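Local coordinates for protein MS5a (Brassica napus, PDB 6L77) that is of unknown biochemical function but is linked to meiosis and appears to enhance papain in a non-canonical way through its cystatin-like folds, at residues V20-Y25 / T31-H36; Y41-T46 / V50-T55; K130-E135 / V174-V179; I145-R150 / L154-S159. All coordinates share one frame; numbering follows the deposited sequence.

Contact 1 (V20-Y25 / T31-H36)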
loop_
_atom_site.group_PDB
_atom_site.type_symbol
_atom_site.label_atom_id
_atom_site.label_comp_id
_atom_site.label_asym_id
_atom_site.label_seq_id
_atom_site.Cartn_x
_atom_site.Cartn_y
_atom_site.Cartn_z
ATOM N N VAL A 20 -1.117 0.562 -6.807
ATOM C CA VAL A 20 -1.206 -0.690 -6.057
ATOM C C VAL A 20 -1.165 -1.882 -7.006
ATOM O O VAL A 20 -0.491 -2.886 -6.737
ATOM C CB VAL A 20 -2.482 -0.708 -5.197
ATOM C CG1 VAL A 20 -2.730 -2.119 -4.629
ATOM C CG2 VAL A 20 -2.364 0.304 -4.077
ATOM N N GLY A 21 -1.908 -1.805 -8.114
ATOM C CA GLY A 21 -1.875 -2.893 -9.075
ATOM C C GLY A 21 -0.485 -3.117 -9.640
ATOM O O GLY A 21 -0.048 -4.256 -9.796
ATOM N N LEU A 22 0.216 -2.031 -9.988
ATOM C CA LEU A 22 1.582 -2.186 -10.479
ATOM C C LEU A 22 2.493 -2.762 -9.403
ATOM O O LEU A 22 3.396 -3.550 -9.709
ATOM C CB LEU A 22 2.112 -0.842 -10.971
ATOM C CG LEU A 22 1.439 -0.354 -12.260
ATOM C CD1 LEU A 22 1.942 1.012 -12.568
ATOM C CD2 LEU A 22 1.769 -1.296 -13.411
ATOM N N HIS A 23 2.260 -2.377 -8.140
ATOM C CA HIS A 23 2.999 -2.934 -7.004
ATOM C C HIS A 23 2.823 -4.450 -6.914
ATOM O O HIS A 23 3.796 -5.197 -6.749
ATOM C CB HIS A 23 2.508 -2.221 -5.728
ATOM C CG HIS A 23 2.782 -2.936 -4.441
ATOM N ND1 HIS A 23 4.025 -3.422 -4.088
ATOM C CD2 HIS A 23 1.968 -3.187 -3.384
ATOM C CE1 HIS A 23 3.957 -3.967 -2.882
ATOM N NE2 HIS A 23 2.719 -3.834 -2.432
ATOM N N ARG A 24 1.586 -4.926 -7.004
ATOM C CA ARG A 24 1.335 -6.364 -6.930
ATOM C C ARG A 24 2.036 -7.095 -8.067
ATOM O O ARG A 24 2.758 -8.075 -7.841
ATOM C CB ARG A 24 -0.179 -6.624 -6.956
ATOM C CG ARG A 24 -0.575 -8.104 -7.062
ATOM C CD ARG A 24 -2.075 -8.297 -6.919
ATOM N NE ARG A 24 -2.453 -9.715 -6.976
ATOM C CZ ARG A 24 -2.798 -10.354 -8.088
ATOM N NH1 ARG A 24 -2.831 -9.711 -9.245
ATOM N NH2 ARG A 24 -3.127 -11.637 -8.043
ATOM N N TYR A 25 1.873 -6.597 -9.294
ATOM C CA TYR A 25 2.518 -7.217 -10.454
ATOM C C TYR A 25 4.037 -7.192 -10.334
ATOM O O TYR A 25 4.705 -8.218 -10.509
ATOM C CB TYR A 25 2.086 -6.496 -11.736
ATOM C CG TYR A 25 2.624 -7.136 -12.985
ATOM C CD1 TYR A 25 1.972 -8.222 -13.569
ATOM C CD2 TYR A 25 3.785 -6.656 -13.587
ATOM C CE1 TYR A 25 2.466 -8.814 -14.725
ATOM C CE2 TYR A 25 4.285 -7.242 -14.740
ATOM C CZ TYR A 25 3.619 -8.317 -15.301
ATOM O OH TYR A 25 4.105 -8.903 -16.449
ATOM N N THR A 31 9.550 -7.213 -11.786
ATOM C CA THR A 31 9.635 -6.242 -12.867
ATOM C C THR A 31 9.642 -4.825 -12.305
ATOM O O THR A 31 9.531 -4.598 -11.096
ATOM C CB THR A 31 8.474 -6.431 -13.847
ATOM O OG1 THR A 31 7.230 -6.431 -13.122
ATOM C CG2 THR A 31 8.607 -7.750 -14.599
ATOM N N ASN A 32 9.785 -3.848 -13.218
ATOM C CA ASN A 32 9.836 -2.423 -12.870
ATOM C C ASN A 32 8.961 -1.660 -13.863
ATOM O O ASN A 32 9.442 -0.882 -14.692
ATOM C CB ASN A 32 11.269 -1.886 -12.882
ATOM C CG ASN A 32 12.064 -2.361 -11.696
ATOM O OD1 ASN A 32 12.012 -1.761 -10.628
ATOM N ND2 ASN A 32 12.768 -3.466 -11.862
ATOM N N LEU A 33 7.658 -1.918 -13.805
ATOM C CA LEU A 33 6.712 -1.155 -14.602
ATOM C C LEU A 33 6.278 0.077 -13.819
ATOM O O LEU A 33 5.986 -0.006 -12.621
ATOM C CB LEU A 33 5.479 -1.989 -14.957
ATOM C CG LEU A 33 5.681 -3.253 -15.787
ATOM C CD1 LEU A 33 4.299 -3.799 -16.129
ATOM C CD2 LEU A 33 6.466 -2.954 -17.046
ATOM N N TYR A 34 6.227 1.212 -14.507
ATOM C CA TYR A 34 5.862 2.476 -13.887
ATOM C C TYR A 34 4.579 3.008 -14.510
ATOM O O TYR A 34 4.323 2.819 -15.701
ATOM C CB TYR A 34 6.976 3.516 -14.047
ATOM C CG TYR A 34 8.289 3.069 -13.463
ATOM C CD1 TYR A 34 8.445 2.919 -12.088
ATOM C CD2 TYR A 34 9.373 2.793 -14.284
ATOM C CE1 TYR A 34 9.663 2.497 -11.546
ATOM C CE2 TYR A 34 10.597 2.375 -13.745
ATOM C CZ TYR A 34 10.728 2.238 -12.388
ATOM O OH TYR A 34 11.939 1.827 -11.869
ATOM N N LEU A 35 3.779 3.688 -13.696
ATOM C CA LEU A 35 2.531 4.242 -14.199
ATOM C C LEU A 35 2.822 5.377 -15.171
ATOM O O LEU A 35 3.532 6.334 -14.842
ATOM C CB LEU A 35 1.664 4.737 -13.038
ATOM C CG LEU A 35 0.383 5.455 -13.448
ATOM C CD1 LEU A 35 -0.540 4.496 -14.224
ATOM C CD2 LEU A 35 -0.327 6.032 -12.214
ATOM N N HIS A 36 2.277 5.273 -16.379
ATOM C CA HIS A 36 2.390 6.351 -17.346
ATOM C C HIS A 36 1.130 7.208 -17.377
ATOM O O HIS A 36 1.210 8.430 -17.245
ATOM C CB HIS A 36 2.690 5.778 -18.738
ATOM C CG HIS A 36 2.683 6.803 -19.831
ATOM N ND1 HIS A 36 3.622 7.809 -19.918
ATOM C CD2 HIS A 36 1.858 6.965 -20.891
ATOM C CE1 HIS A 36 3.370 8.552 -20.982
ATOM N NE2 HIS A 36 2.300 8.067 -21.585
#
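Leu22 drives its two methyl groups from the helix into the start of the following strand, and this is where the contact packs most closely. CD1 of Leu22 comes to 3.4 Å from the backbone N of Leu35 and to 3.8 Å from its CB, while CD2 of Leu22 lies 4.1 Å from CB of Leu33, whose side chain it meets at about a right angle. With CG turned beside the backbone N (chi1 -70°) and the chain extended beyond it, Leu22 has a forked end that spans both leucines, and a branched aliphatic residue suits a place where no hydrogen bond crosses between the segments. The packing continues behind, where Leu56 and Ala58 of strand 49-60 also touch Leu22.

One helical turn further on, toward the partly exposed side, the ring of Tyr25 takes over. Its CE2 rests 3.7 Å from CD1 of Leu33 and 3.5 Å from OG1 of Thr31, both reached obliquely. That hydroxyl is tied to Asn26 OD1, which also receives the backbone N of Leu33, so one side-chain oxygen ties both residues back to the helix. Tyr25 remains partly exposed, as suits a ring with a polar hydroxyl, and the exposed Tyr34 starts away from the helix. Helix 12-29 followed, after a short loop, by the first strand of an antiparallel sheet, with its apolar side laid on that sheet, is the arrangement of the cystatin-like fold.

Contact 2 (Y41-T46 / V50-T55)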
loop_
_atom_site.group_PDB
_atom_site.type_symbol
_atom_site.label_atom_id
_atom_site.label_comp_id
_atom_site.label_asym_id
_atom_site.label_seq_id
_atom_site.Cartn_x
_atom_site.Cartn_y
_atom_site.Cartn_z
ATOM N N TYR A 41 -11.514 4.165 -16.394
ATOM C CA TYR A 41 -11.859 3.284 -15.295
ATOM C C TYR A 41 -13.370 3.174 -15.225
ATOM O O TYR A 41 -14.097 4.041 -15.726
ATOM C CB TYR A 41 -11.266 3.758 -13.956
ATOM C CG TYR A 41 -11.765 5.116 -13.482
ATOM C CD1 TYR A 41 -11.174 6.279 -13.922
ATOM C CD2 TYR A 41 -12.819 5.218 -12.579
ATOM C CE1 TYR A 41 -11.598 7.505 -13.478
ATOM C CE2 TYR A 41 -13.255 6.444 -12.136
ATOM C CZ TYR A 41 -12.631 7.585 -12.597
ATOM O OH TYR A 41 -13.048 8.821 -12.186
ATOM N N VAL A 42 -13.829 2.057 -14.671
ATOM C CA VAL A 42 -15.249 1.783 -14.486
ATOM C C VAL A 42 -15.463 1.567 -13.005
ATOM O O VAL A 42 -14.750 0.771 -12.384
ATOM C CB VAL A 42 -15.711 0.554 -15.284
ATOM C CG1 VAL A 42 -17.232 0.356 -15.122
ATOM C CG2 VAL A 42 -15.343 0.712 -16.758
ATOM N N VAL A 43 -16.433 2.266 -12.425
ATOM C CA VAL A 43 -16.634 2.134 -10.992
ATOM C C VAL A 43 -18.083 1.761 -10.718
ATOM O O VAL A 43 -19.009 2.326 -11.312
ATOM C CB VAL A 43 -16.178 3.392 -10.219
ATOM C CG1 VAL A 43 -16.686 4.627 -10.826
ATOM C CG2 VAL A 43 -16.540 3.318 -8.735
ATOM N N VAL A 44 -18.262 0.762 -9.852
ATOM C CA VAL A 44 -19.571 0.302 -9.422
ATOM C C VAL A 44 -19.825 0.915 -8.057
ATOM O O VAL A 44 -18.979 0.820 -7.161
ATOM C CB VAL A 44 -19.629 -1.235 -9.371
ATOM C CG1 VAL A 44 -20.974 -1.710 -8.847
ATOM C CG2 VAL A 44 -19.344 -1.819 -10.748
ATOM N N CYS A 45 -20.963 1.583 -7.907
ATOM C CA CYS A 45 -21.288 2.272 -6.671
ATOM C C CYS A 45 -22.609 1.700 -6.184
ATOM O O CYS A 45 -23.641 1.872 -6.828
ATOM C CB CYS A 45 -21.363 3.778 -6.878
ATOM S SG CYS A 45 -19.902 4.450 -7.695
ATOM N N THR A 46 -22.562 0.963 -5.087
ATOM C CA THR A 46 -23.786 0.465 -4.476
ATOM C C THR A 46 -24.200 1.463 -3.410
ATOM O O THR A 46 -24.549 1.193 -2.263
ATOM C CB THR A 46 -23.570 -0.944 -3.958
ATOM O OG1 THR A 46 -22.449 -0.940 -3.085
ATOM C CG2 THR A 46 -23.246 -1.850 -5.169
ATOM N N VAL A 50 -17.559 0.590 -4.686
ATOM C CA VAL A 50 -17.104 -0.688 -4.149
ATOM C C VAL A 50 -16.179 -1.435 -5.100
ATOM O O VAL A 50 -15.469 -2.353 -4.649
ATOM C CB VAL A 50 -18.294 -1.587 -3.751
ATOM C CG1 VAL A 50 -19.015 -1.008 -2.558
ATOM C CG2 VAL A 50 -19.266 -1.736 -4.928
ATOM N N SER A 51 -16.141 -1.081 -6.382
ATOM C CA SER A 51 -15.206 -1.741 -7.274
ATOM C C SER A 51 -14.710 -0.762 -8.323
ATOM O O SER A 51 -15.481 0.031 -8.866
ATOM C CB SER A 51 -15.831 -2.959 -7.949
ATOM O OG SER A 51 -16.811 -2.566 -8.872
ATOM N N TYR A 52 -13.417 -0.858 -8.613
ATOM C CA TYR A 52 -12.753 -0.097 -9.658
ATOM C C TYR A 52 -12.138 -1.086 -10.632
ATOM O O TYR A 52 -11.436 -2.006 -10.215
ATOM C CB TYR A 52 -11.651 0.810 -9.092
ATOM C CG TYR A 52 -12.165 2.039 -8.383
ATOM C CD1 TYR A 52 -12.506 1.997 -7.036
ATOM C CD2 TYR A 52 -12.323 3.243 -9.066
ATOM C CE1 TYR A 52 -12.983 3.124 -6.387
ATOM C CE2 TYR A 52 -12.799 4.375 -8.427
ATOM C CZ TYR A 52 -13.123 4.310 -7.090
ATOM O OH TYR A 52 -13.595 5.435 -6.467
ATOM N N ASN A 53 -12.438 -0.924 -11.907
ATOM C CA ASN A 53 -11.780 -1.665 -12.980
ATOM C C ASN A 53 -11.046 -0.612 -13.787
ATOM O O ASN A 53 -11.677 0.182 -14.488
ATOM C CB ASN A 53 -12.795 -2.439 -13.821
ATOM C CG ASN A 53 -12.192 -3.046 -15.095
ATOM O OD1 ASN A 53 -10.975 -3.176 -15.240
ATOM N ND2 ASN A 53 -13.059 -3.413 -16.030
ATOM N N ILE A 54 -9.721 -0.583 -13.653
ATOM C CA ILE A 54 -8.895 0.506 -14.155
ATOM C C ILE A 54 -8.055 -0.025 -15.308
ATOM O O ILE A 54 -7.395 -1.065 -15.179
ATOM C CB ILE A 54 -7.984 1.072 -13.052
ATOM C CG1 ILE A 54 -8.815 1.547 -11.871
ATOM C CG2 ILE A 54 -7.087 2.196 -13.602
ATOM C CD1 ILE A 54 -7.963 1.743 -10.591
ATOM N N THR A 55 -8.078 0.692 -16.423
ATOM C CA THR A 55 -7.208 0.415 -17.554
ATOM C C THR A 55 -6.135 1.493 -17.579
ATOM O O THR A 55 -6.445 2.685 -17.691
ATOM C CB THR A 55 -8.004 0.402 -18.860
ATOM O OG1 THR A 55 -9.057 -0.569 -18.765
ATOM C CG2 THR A 55 -7.085 0.072 -20.046
HETATM O O HOH W 1 -15.820 -1.808 -11.723
#
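Val43 lays its CG2 methyl over one face of the Tyr52 ring, 4.0 Å from the centroid, and Tyr41 CD2 meets that ring at its edge, 4.1 Å from Tyr52 CD2. The two tyrosines point the same way, and Tyr41 extends the patch by setting its CB against CG1 of Ile54, 3.9 Å away. On the face carrying Val42, Val44, Ser51 and Asn53, CB of Val44 sits only 3.2 Å from OG of Ser51.

Antiparallel backbone bonds fix these positions: Val42 and Asn53 exchange a pair, with Asn53 N 2.9 Å from Val42 O. At Val44 the pattern slips, because its N takes Ser51 O whereas its O takes Val50 N, 2.9 Å away; two residues thus face one, a classic beta bulge. A water donates to Val42 O and also bonds Ser51 OG, giving that carbonyl a second donor; the small polar serine suits this place.

Farther out, Val13 and Val14 of helix 12-29 touch Tyr52, and strand 65-75 bonds the other side of strand 50-55. The chemistry implies a division of labour: main-chain bonds set the hairpin's register, aromatic and aliphatic side chains join it to the helix, and on the face of Val42 and Ser51 one water links the two strands.

Contact 3 (K130-E135 / V174-V179)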
loop_
_atom_site.group_PDB
_atom_site.type_symbol
_atom_site.label_atom_id
_atom_site.label_comp_id
_atom_site.label_asym_id
_atom_site.label_seq_id
_atom_site.Cartn_x
_atom_site.Cartn_y
_atom_site.Cartn_z
ATOM N N LYS A 130 16.692 3.771 6.927
ATOM C CA LYS A 130 16.294 4.703 5.874
ATOM C C LYS A 130 16.557 4.131 4.492
ATOM O O LYS A 130 15.715 4.243 3.595
ATOM C CB LYS A 130 17.042 6.025 6.056
ATOM C CG LYS A 130 16.617 7.155 5.145
ATOM C CD LYS A 130 17.067 8.478 5.770
ATOM C CE LYS A 130 16.609 9.675 4.956
ATOM N NZ LYS A 130 17.263 9.719 3.619
ATOM N N SER A 131 17.722 3.500 4.301
ATOM C CA SER A 131 18.017 2.889 3.012
ATOM C C SER A 131 17.006 1.808 2.667
ATOM O O SER A 131 16.667 1.637 1.491
ATOM C CB SER A 131 19.432 2.311 3.007
ATOM O OG SER A 131 19.533 1.222 3.912
ATOM N N ASP A 132 16.498 1.083 3.670
ATOM C CA ASP A 132 15.529 0.017 3.394
ATOM C C ASP A 132 14.253 0.565 2.761
ATOM O O ASP A 132 13.756 0.022 1.763
ATOM C CB ASP A 132 15.186 -0.739 4.675
ATOM C CG ASP A 132 16.332 -1.583 5.189
ATOM O OD1 ASP A 132 17.068 -2.171 4.370
ATOM O OD2 ASP A 132 16.481 -1.660 6.426
ATOM N N TRP A 133 13.675 1.618 3.347
ATOM C CA TRP A 133 12.438 2.112 2.750
ATOM C C TRP A 133 12.702 2.932 1.498
ATOM O O TRP A 133 11.875 2.929 0.584
ATOM C CB TRP A 133 11.592 2.911 3.756
ATOM C CG TRP A 133 12.129 4.215 4.301
ATOM C CD1 TRP A 133 12.257 5.414 3.638
ATOM C CD2 TRP A 133 12.523 4.464 5.652
ATOM N NE1 TRP A 133 12.739 6.379 4.496
ATOM C CE2 TRP A 133 12.916 5.819 5.736
ATOM C CE3 TRP A 133 12.601 3.665 6.798
ATOM C CZ2 TRP A 133 13.360 6.390 6.916
ATOM C CZ3 TRP A 133 13.049 4.235 7.968
ATOM C CH2 TRP A 133 13.427 5.585 8.020
ATOM N N GLU A 134 13.854 3.598 1.408
ATOM C CA GLU A 134 14.151 4.327 0.183
ATOM C C GLU A 134 14.295 3.389 -1.006
ATOM O O GLU A 134 13.943 3.761 -2.130
ATOM C CB GLU A 134 15.407 5.172 0.358
ATOM C CG GLU A 134 15.185 6.381 1.244
ATOM C CD GLU A 134 16.407 7.271 1.324
ATOM O OE1 GLU A 134 17.512 6.797 0.972
ATOM O OE2 GLU A 134 16.260 8.445 1.733
ATOM N N GLU A 135 14.775 2.166 -0.785
ATOM C CA GLU A 135 14.920 1.224 -1.888
ATOM C C GLU A 135 13.665 0.404 -2.169
ATOM O O GLU A 135 13.630 -0.311 -3.174
ATOM C CB GLU A 135 16.101 0.285 -1.630
ATOM C CG GLU A 135 17.451 0.981 -1.783
ATOM C CD GLU A 135 18.566 0.292 -1.012
ATOM O OE1 GLU A 135 19.727 0.747 -1.114
ATOM O OE2 GLU A 135 18.275 -0.695 -0.297
ATOM N N VAL A 174 12.123 -14.725 8.851
ATOM C CA VAL A 174 12.699 -14.765 7.505
ATOM C C VAL A 174 13.782 -13.697 7.386
ATOM O O VAL A 174 13.864 -12.783 8.223
ATOM C CB VAL A 174 11.612 -14.574 6.421
ATOM C CG1 VAL A 174 10.565 -15.680 6.525
ATOM C CG2 VAL A 174 10.954 -13.203 6.538
ATOM N N PRO A 175 14.636 -13.779 6.354
ATOM C CA PRO A 175 15.636 -12.715 6.157
ATOM C C PRO A 175 14.959 -11.389 5.847
ATOM O O PRO A 175 13.888 -11.336 5.239
ATOM C CB PRO A 175 16.465 -13.211 4.960
ATOM C CG PRO A 175 16.255 -14.685 4.925
ATOM C CD PRO A 175 14.822 -14.869 5.378
ATOM N N ARG A 176 15.619 -10.305 6.260
ATOM C CA ARG A 176 15.096 -8.961 6.012
ATOM C C ARG A 176 14.803 -8.737 4.532
ATOM O O ARG A 176 13.802 -8.106 4.184
ATOM C CB ARG A 176 16.100 -7.927 6.528
ATOM C CG ARG A 176 15.744 -6.455 6.280
ATOM C CD ARG A 176 16.803 -5.593 7.006
ATOM N NE ARG A 176 16.605 -5.745 8.445
ATOM C CZ ARG A 176 16.372 -4.741 9.278
ATOM N NH1 ARG A 176 16.381 -3.490 8.827
ATOM N NH2 ARG A 176 16.143 -4.990 10.562
ATOM N N GLU A 177 15.661 -9.252 3.646
ATOM C CA GLU A 177 15.434 -9.071 2.214
ATOM C C GLU A 177 14.090 -9.652 1.786
ATOM O O GLU A 177 13.398 -9.082 0.931
ATOM C CB GLU A 177 16.572 -9.714 1.415
ATOM C CG GLU A 177 17.966 -9.344 1.891
ATOM C CD GLU A 177 18.476 -10.282 2.973
ATOM O OE1 GLU A 177 18.995 -11.369 2.628
ATOM O OE2 GLU A 177 18.334 -9.944 4.164
ATOM N N THR A 178 13.708 -10.793 2.363
ATOM C CA THR A 178 12.405 -11.382 2.063
ATOM C C THR A 178 11.275 -10.479 2.526
ATOM O O THR A 178 10.263 -10.329 1.829
ATOM C CB THR A 178 12.301 -12.752 2.730
ATOM O OG1 THR A 178 13.320 -13.603 2.195
ATOM C CG2 THR A 178 10.934 -13.377 2.486
ATOM N N VAL A 179 11.425 -9.866 3.703
ATOM C CA VAL A 179 10.375 -8.985 4.208
ATOM C C VAL A 179 10.116 -7.842 3.237
ATOM O O VAL A 179 8.968 -7.430 3.027
ATOM C CB VAL A 179 10.756 -8.466 5.605
ATOM C CG1 VAL A 179 9.680 -7.558 6.153
ATOM C CG2 VAL A 179 10.981 -9.646 6.567
#
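The guanidinium of Arg176 presents its edge to Asp132: OD2 lies almost in the guanidinium plane, 3.0 Å from NH1. Seen from the other partner the approach is less regular, since NH1 reaches OD2 on its syn side but 31° out of the carboxylate plane, and the two flat groups are turned 50° apart. The result is a salt bridge through a single N-H, bent to 140° at the hydrogen. CA of Asp132 and CA of Glu177 are 9.2 Å apart, the nearest pair between the two short helices, and a long, flexible arginine suits such a gap. Its chain runs out extended and then turns at chi3, which brings NH1 round to the carboxylate. A third flat group, the Trp133 indole, has CA of Lys130 over one face, 3.4 Å above its plane.

Each charged end has a stronger hold beyond this bridge: Lys127 O takes NH1 of Arg176, and Gln129 N, just before the helix, donates to OD2 of Asp132. The bridge lies at the surface, where strand 124-127 passes into helix 130-135, and fastens that corner to the start of helix 176-181; beneath it, Trp133 and Val179 rest on strand 161-170.

Contact 4 (I145-R150 / L154-S159)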
loop_
_atom_site.group_PDB
_atom_site.type_symbol
_atom_site.label_atom_id
_atom_site.label_comp_id
_atom_site.label_asym_id
_atom_site.label_seq_id
_atom_site.Cartn_x
_atom_site.Cartn_y
_atom_site.Cartn_z
ATOM N N ILE A 145 -1.364 6.121 0.793
ATOM C CA ILE A 145 -2.764 5.712 0.823
ATOM C C ILE A 145 -3.365 5.958 2.202
ATOM O O ILE A 145 -4.520 6.382 2.321
ATOM C CB ILE A 145 -2.898 4.238 0.397
ATOM C CG1 ILE A 145 -2.386 4.068 -1.037
ATOM C CG2 ILE A 145 -4.351 3.790 0.486
ATOM C CD1 ILE A 145 -2.284 2.636 -1.489
ATOM N N SER A 146 -2.588 5.715 3.260
ATOM C CA SER A 146 -3.061 5.990 4.614
ATOM C C SER A 146 -3.346 7.473 4.804
ATOM O O SER A 146 -4.382 7.854 5.365
ATOM C CB SER A 146 -2.023 5.517 5.637
ATOM O OG SER A 146 -1.770 4.130 5.505
ATOM N N PHE A 147 -2.422 8.330 4.360
ATOM C CA PHE A 147 -2.619 9.771 4.504
ATOM C C PHE A 147 -3.852 10.236 3.735
ATOM O O PHE A 147 -4.638 11.054 4.235
ATOM C CB PHE A 147 -1.366 10.512 4.023
ATOM C CG PHE A 147 -1.454 12.009 4.167
ATOM C CD1 PHE A 147 -1.475 12.600 5.424
ATOM C CD2 PHE A 147 -1.524 12.822 3.048
ATOM C CE1 PHE A 147 -1.568 13.974 5.558
ATOM C CE2 PHE A 147 -1.616 14.209 3.179
ATOM C CZ PHE A 147 -1.639 14.776 4.430
ATOM N N PHE A 148 -4.034 9.711 2.520
ATOM C CA PHE A 148 -5.180 10.051 1.680
ATOM C C PHE A 148 -6.495 9.725 2.373
ATOM O O PHE A 148 -7.436 10.537 2.365
ATOM C CB PHE A 148 -5.061 9.299 0.352
ATOM C CG PHE A 148 -6.293 9.358 -0.495
ATOM C CD1 PHE A 148 -6.661 10.541 -1.127
ATOM C CD2 PHE A 148 -7.074 8.227 -0.680
ATOM C CE1 PHE A 148 -7.787 10.599 -1.923
ATOM C CE2 PHE A 148 -8.213 8.278 -1.469
ATOM C CZ PHE A 148 -8.572 9.467 -2.092
ATOM N N ASN A 149 -6.577 8.547 2.993
ATOM C CA ASN A 149 -7.810 8.141 3.657
ATOM C C ASN A 149 -8.083 8.899 4.947
ATOM O O ASN A 149 -9.179 8.745 5.503
ATOM C CB ASN A 149 -7.794 6.638 3.944
ATOM C CG ASN A 149 -8.164 5.810 2.729
ATOM O OD1 ASN A 149 -9.339 5.720 2.368
ATOM N ND2 ASN A 149 -7.163 5.207 2.084
ATOM N N ARG A 150 -7.139 9.707 5.446
ATOM C CA ARG A 150 -7.477 10.561 6.586
ATOM C C ARG A 150 -8.527 11.596 6.206
ATOM O O ARG A 150 -9.438 11.886 6.993
ATOM C CB ARG A 150 -6.232 11.256 7.130
ATOM C CG ARG A 150 -5.219 10.324 7.782
ATOM C CD ARG A 150 -4.232 11.136 8.594
ATOM N NE ARG A 150 -4.941 12.056 9.469
ATOM C CZ ARG A 150 -5.279 11.775 10.721
ATOM N NH1 ARG A 150 -4.948 10.603 11.248
ATOM N NH2 ARG A 150 -5.949 12.666 11.442
ATOM N N LEU A 154 -9.061 16.786 0.828
ATOM C CA LEU A 154 -7.936 17.702 0.761
ATOM C C LEU A 154 -7.310 17.692 -0.633
ATOM O O LEU A 154 -7.592 16.835 -1.472
ATOM C CB LEU A 154 -6.886 17.334 1.808
ATOM C CG LEU A 154 -6.980 18.061 3.146
ATOM C CD1 LEU A 154 -6.753 19.549 2.943
ATOM C CD2 LEU A 154 -8.326 17.819 3.794
ATOM N N ASP A 155 -6.447 18.681 -0.872
ATOM C CA ASP A 155 -5.642 18.750 -2.090
ATOM C C ASP A 155 -4.256 18.212 -1.745
ATOM O O ASP A 155 -3.299 18.955 -1.521
ATOM C CB ASP A 155 -5.594 20.178 -2.624
ATOM C CG ASP A 155 -5.028 20.255 -4.030
ATOM O OD1 ASP A 155 -5.727 19.829 -4.976
ATOM O OD2 ASP A 155 -3.889 20.744 -4.190
ATOM N N HIS A 156 -4.160 16.886 -1.709
ATOM C CA HIS A 156 -2.989 16.225 -1.147
ATOM C C HIS A 156 -1.733 16.539 -1.946
ATOM O O HIS A 156 -1.743 16.525 -3.178
ATOM C CB HIS A 156 -3.233 14.719 -1.095
ATOM C CG HIS A 156 -4.496 14.353 -0.381
ATOM N ND1 HIS A 156 -5.707 14.227 -1.028
ATOM C CD2 HIS A 156 -4.747 14.133 0.931
ATOM C CE1 HIS A 156 -6.645 13.920 -0.148
ATOM N NE2 HIS A 156 -6.088 13.858 1.047
ATOM N N ASN A 157 -0.657 16.854 -1.231
ATOM C CA ASN A 157 0.681 16.993 -1.804
ATOM C C ASN A 157 1.550 15.949 -1.109
ATOM O O ASN A 157 2.001 16.166 0.020
ATOM C CB ASN A 157 1.231 18.403 -1.609
ATOM C CG ASN A 157 2.548 18.625 -2.335
ATOM O OD1 ASN A 157 3.149 17.691 -2.868
ATOM N ND2 ASN A 157 3.005 19.869 -2.354
HETATM N N MSE A 158 1.776 14.818 -1.774
HETATM C CA MSE A 158 2.478 13.703 -1.144
HETATM C C MSE A 158 3.928 14.045 -0.830
HETATM O O MSE A 158 4.570 13.366 -0.032
HETATM C CB MSE A 158 2.425 12.448 -2.021
HETATM C CG MSE A 158 1.036 11.841 -2.163
HETATM SE SE MSE A 158 0.054 11.796 -0.466
HETATM C CE MSE A 158 -1.603 10.955 -1.087
ATOM N N SER A 159 4.452 15.101 -1.456
ATOM C CA SER A 159 5.813 15.513 -1.142
ATOM C C SER A 159 5.915 16.220 0.205
ATOM O O SER A 159 7.034 16.477 0.664
ATOM C CB SER A 159 6.366 16.406 -2.257
ATOM O OG SER A 159 5.732 17.669 -2.264
HETATM O O HOH W 2 -5.665 13.504 4.020
#
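Phe148 and His156 bring their CA atoms to 7.1 Å as the chain leaving helix 138-150 turns back and runs past the helix's last turns. The imidazole of His156 meets Phe148 with a face and Phe147 with an edge. Phe148 sends its own edge toward that face, CD1 of Phe148 lying 3.5 Å from CE1 of His156, with the ring planes at 63°; CB of Leu154 lies over the opposite face, 3.6 Å above it. At the imidazole's edge, CE2 of Phe147 comes to 3.9 Å from CD2 of His156. Both phenylalanines carry CG beside the carbonyl carbon (chi1 -178° and 169°), but as helix neighbours their rings diverge.

Histidine suits this niche as a flat ring that carries a polar NE2 on the edge turned to Asp151 and a water. NE2 bonds Asp151 O and that water, whose oxygen donates to Phe147 O at 2.7 Å, so a polar link to the helix runs beside the aromatic cluster. Selenomethionine Met158 bends at chi2 to set SE 4.0 Å from Phe147 CD2, a Met-aromatic contact met obliquely, and its CE reaches CB of Phe148. An Asx turn, with Asn157 OD1 accepting from Ser159 N, shapes the chain there.

Phe148 continues inward onto Leu12 and Leu16 of helix 12-29, and Leu12 touches His156 too, while Ser146 rests against strands 201-212 and 219-227.

In the fold
Contacts 1 and 4 are partly buried and rely on apolar and aromatic side chains, contact 4 adding a water; contacts 2 and 3 lie at the surface, where contact 2 combines a backbone network with side-chain packing on the helix face and contact 3 rests on a lone salt bridge. Contacts 1 and 2 share strand 34-45, an outermost strand within the chain, one at its beginning and one toward its end. Contacts 1 and 4 meet directly where Val20 CG2 lies 3.5 Å from Ile145 CD1, joining helices 12-29 and 138-150. Contacts 2 and 3 fall on opposite sides of the chain's centre, their own centres about 33 Å apart, near the two ends of the sheet.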